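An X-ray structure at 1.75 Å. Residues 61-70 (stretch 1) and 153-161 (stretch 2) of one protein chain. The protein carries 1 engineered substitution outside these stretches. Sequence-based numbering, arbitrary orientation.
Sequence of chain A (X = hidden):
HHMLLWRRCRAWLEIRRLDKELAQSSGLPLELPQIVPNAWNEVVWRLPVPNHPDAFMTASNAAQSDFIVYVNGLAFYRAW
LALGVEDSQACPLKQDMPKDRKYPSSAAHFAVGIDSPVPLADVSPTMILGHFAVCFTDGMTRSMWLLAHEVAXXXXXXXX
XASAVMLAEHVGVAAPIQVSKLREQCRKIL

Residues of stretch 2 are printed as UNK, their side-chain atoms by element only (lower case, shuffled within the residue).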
# COMPACT_ATOMS: atom_id res chain seq x y z
N ASN A 61 -6.63 13.55 -3.14
CA ASN A 61 -7.28 13.74 -1.85
C ASN A 61 -6.28 14.08 -0.74
O ASN A 61 -6.67 14.33 0.39
CB ASN A 61 -8.09 12.49 -1.47
CG ASN A 61 -9.31 12.26 -2.39
OD1 ASN A 61 -10.04 11.28 -2.22
ND2 ASN A 61 -9.52 13.15 -3.35
N ALA A 62 -5.00 14.11 -1.08
CA ALA A 62 -3.96 14.41 -0.09
C ALA A 62 -3.85 15.89 0.27
O ALA A 62 -4.12 16.77 -0.55
CB ALA A 62 -2.61 13.91 -0.60
N ALA A 63 -3.44 16.17 1.51
CA ALA A 63 -3.08 17.52 1.93
C ALA A 63 -1.68 17.86 1.44
O ALA A 63 -0.85 16.97 1.25
CB ALA A 63 -3.18 17.67 3.45
N GLN A 64 -1.41 19.15 1.26
CA GLN A 64 -0.07 19.61 0.91
C GLN A 64 0.98 19.17 1.93
O GLN A 64 2.17 19.02 1.61
CB GLN A 64 -0.06 21.14 0.78
CG GLN A 64 -0.82 21.67 -0.44
CD GLN A 64 -0.04 21.46 -1.71
OE1 GLN A 64 -0.17 20.43 -2.37
NE2 GLN A 64 0.78 22.44 -2.06
N SER A 65 0.52 18.97 3.17
CA SER A 65 1.39 18.62 4.28
C SER A 65 1.65 17.12 4.38
O SER A 65 2.53 16.68 5.13
CB SER A 65 0.79 19.13 5.59
OG SER A 65 -0.47 18.52 5.82
N ASP A 66 0.89 16.32 3.63
CA ASP A 66 1.07 14.87 3.65
C ASP A 66 2.37 14.49 2.94
O ASP A 66 2.94 15.30 2.21
CB ASP A 66 -0.09 14.15 2.97
CG ASP A 66 -1.37 14.22 3.76
OD1 ASP A 66 -1.30 14.31 5.00
OD2 ASP A 66 -2.44 14.16 3.12
N PHE A 67 2.81 13.26 3.15
CA PHE A 67 4.00 12.74 2.48
C PHE A 67 3.66 11.47 1.74
O PHE A 67 2.83 10.68 2.19
CB PHE A 67 5.11 12.47 3.49
CG PHE A 67 5.87 13.70 3.89
CD1 PHE A 67 5.30 14.65 4.72
CD2 PHE A 67 7.16 13.90 3.43
CE1 PHE A 67 6.00 15.78 5.07
CE2 PHE A 67 7.87 15.03 3.79
CZ PHE A 67 7.29 15.97 4.60
N ILE A 68 4.29 11.26 0.59
CA ILE A 68 4.12 10.02 -0.14
C ILE A 68 5.27 9.07 0.17
O ILE A 68 6.43 9.46 0.18
CB ILE A 68 4.01 10.26 -1.65
CG1 ILE A 68 2.63 10.88 -1.97
CG2 ILE A 68 4.19 8.96 -2.41
CD1 ILE A 68 2.62 11.71 -3.23
N VAL A 69 4.92 7.82 0.43
CA VAL A 69 5.90 6.76 0.55
C VAL A 69 5.58 5.69 -0.49
O VAL A 69 4.45 5.20 -0.58
CB VAL A 69 5.92 6.14 1.96
CG1 VAL A 69 7.03 5.11 2.08
CG2 VAL A 69 6.06 7.24 3.03
N TYR A 70 6.58 5.34 -1.29
CA TYR A 70 6.44 4.21 -2.21
C TYR A 70 6.84 2.97 -1.46
O TYR A 70 7.98 2.85 -1.00
CB TYR A 70 7.32 4.39 -3.44
CG TYR A 70 6.95 5.61 -4.25
CD1 TYR A 70 5.75 5.67 -4.95
CD2 TYR A 70 7.79 6.71 -4.29
CE1 TYR A 70 5.39 6.79 -5.67
CE2 TYR A 70 7.44 7.84 -5.00
CZ TYR A 70 6.25 7.86 -5.70
OH TYR A 70 5.93 8.98 -6.41
N UNK A 153 4.94 -2.44 -6.13
CA UNK A 153 5.19 -1.20 -5.40
C UNK A 153 4.00 -0.28 -5.62
O UNK A 153 3.46 -0.20 -6.73
c UNK A 153 6.74 0.81 -5.13
c UNK A 153 7.71 -1.44 -5.66
c UNK A 153 6.51 -0.51 -5.87
N UNK A 154 3.56 0.40 -4.56
CA UNK A 154 2.51 1.38 -4.71
C UNK A 154 2.73 2.50 -3.69
O UNK A 154 3.40 2.29 -2.68
c UNK A 154 0.56 -1.77 -1.12
c UNK A 154 0.90 -2.34 -2.34
c UNK A 154 1.12 0.73 -4.57
c UNK A 154 0.95 -0.15 -3.35
c UNK A 154 0.41 -0.40 -1.02
c UNK A 154 1.08 -1.52 -3.45
c UNK A 154 0.59 0.40 -2.13
N UNK A 155 2.21 3.69 -3.99
CA UNK A 155 2.35 4.80 -3.04
C UNK A 155 1.28 4.76 -1.95
O UNK A 155 0.18 4.25 -2.19
c UNK A 155 1.55 4.09 -5.24
c UNK A 155 2.18 6.04 -3.91
c UNK A 155 1.45 5.58 -5.13
N UNK A 156 1.62 5.28 -0.78
CA UNK A 156 0.66 5.47 0.30
C UNK A 156 0.92 6.86 0.88
O UNK A 156 1.96 7.47 0.61
c UNK A 156 0.79 4.40 1.41
c UNK A 156 2.20 4.40 2.00
c UNK A 156 0.42 3.02 0.89
N UNK A 157 -0.04 7.35 1.65
CA UNK A 157 0.03 8.69 2.24
C UNK A 157 0.28 8.63 3.74
O UNK A 157 -0.29 7.80 4.44
c UNK A 157 -0.52 11.03 0.21
c UNK A 157 -1.28 9.45 1.97
c UNK A 157 -2.93 10.41 0.39
c UNK A 157 -1.51 9.91 0.53
N UNK A 158 1.13 9.53 4.22
CA UNK A 158 1.50 9.62 5.62
C UNK A 158 1.35 11.05 6.09
O UNK A 158 1.59 12.00 5.33
c UNK A 158 2.93 9.11 5.82
o UNK A 158 3.40 9.41 7.12
N UNK A 159 0.99 11.21 7.36
CA UNK A 159 0.54 12.47 7.93
C UNK A 159 1.65 13.51 8.07
O UNK A 159 1.39 14.72 8.08
c UNK A 159 -1.32 12.98 9.70
n UNK A 159 -2.50 8.91 11.73
n UNK A 159 -2.28 11.07 10.97
c UNK A 159 -2.09 10.16 11.93
n UNK A 159 -1.49 10.48 13.07
c UNK A 159 -1.88 12.48 11.04
c UNK A 159 -0.08 12.18 9.31
N UNK A 160 2.89 13.06 8.21
CA UNK A 160 4.00 13.96 8.52
C UNK A 160 5.36 13.35 8.17
O UNK A 160 5.47 12.15 7.91
o UNK A 160 5.08 12.56 11.13
o UNK A 160 2.93 12.76 11.42
c UNK A 160 3.98 14.35 10.01
c UNK A 160 4.00 13.14 10.92
N UNK A 161 6.40 14.18 8.18
CA UNK A 161 7.69 13.75 7.66
C UNK A 161 8.28 12.58 8.45
O UNK A 161 8.72 11.60 7.85
c UNK A 161 8.69 14.91 7.65
c UNK A 161 10.88 15.76 6.71
c UNK A 161 9.98 14.56 6.93
o UNK A 161 10.73 16.76 7.43
o UNK A 161 11.74 15.69 5.80
O HOH W 1 -0.45 16.09 6.89

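Position 153 carries three side-chain carbons, one bearing the other two. This short fork at CB, pointing toward stretch 1, is Val 153, and its CG1 lies 4.0 Å from CB of Tyr 70. At position 154 a single carbon leads into a ring of six carbons with no hydroxyl oxygen, so the residue is Phe 154. Its CA-to-CB bond points away from stretch 1, and the ring stays out of contact with it.

Position 155 has three carbons that close a ring onto the backbone nitrogen, which identifies Pro 155. Its nitrogen has no proton to donate, and the residue sits in a non-hydrogen-bonded pair with Tyr 70, where none is required. Its CB packs 3.7 Å from Tyr 70 CD1 and 3.8 Å from Ile 68 CG2.

Position 156 again shows one carbon carrying two others: Val 156. Paired with Val 69, it brings CG2 to 4.1 Å from Val 69 CB. Position 157 has four carbons, forked at the second, hence Leu 157. The end of this side chain comes nearer to stretch 1 than its CA-to-CB direction suggests, placing CD2 3.6 Å from Ala 62 CB and 3.8 Å from Ile 68 CG1.

One carbon and one oxygen at position 158 make Ser 158, on the same face of the sheet as Phe 67 and Val 69. At position 159, three carbons, a nitrogen and a carbon bearing two more nitrogens spell Arg 159. The side chain starts away from stretch 1, whereas its backbone O accepts a 2.6 Å hydrogen bond from a water O. That water O also donates to Asp 66 OD1 and accepts from Ser 65 OG, both at 2.7 Å.

Position 160 has two carbons, the second carrying two oxygens: Asp 160, the N-cap of the helix that follows. Position 161 adds one carbon before its two oxygens and is Glu 161. Its CA lies 3.8 Å from the Phe 67 ring centroid, over the face, in a CH-pi contact.

The contact is an antiparallel ladder held by two reciprocal pairs of hydrogen bonds. Phe 67 N donates to Ser 158 O (2.8 Å) and Ser 158 N to Phe 67 O (2.9 Å); Val 69 N donates to Val 156 O (3.0 Å) and Val 156 N to Val 69 O (2.8 Å). Ile 68, Tyr 70, Pro 155 and Leu 157 pack on one face, while beyond the strand the water and the Phe 67 ring extend the contact to Arg 159 and Glu 161.

Stretch 2 153-161: VFPVLSRDE
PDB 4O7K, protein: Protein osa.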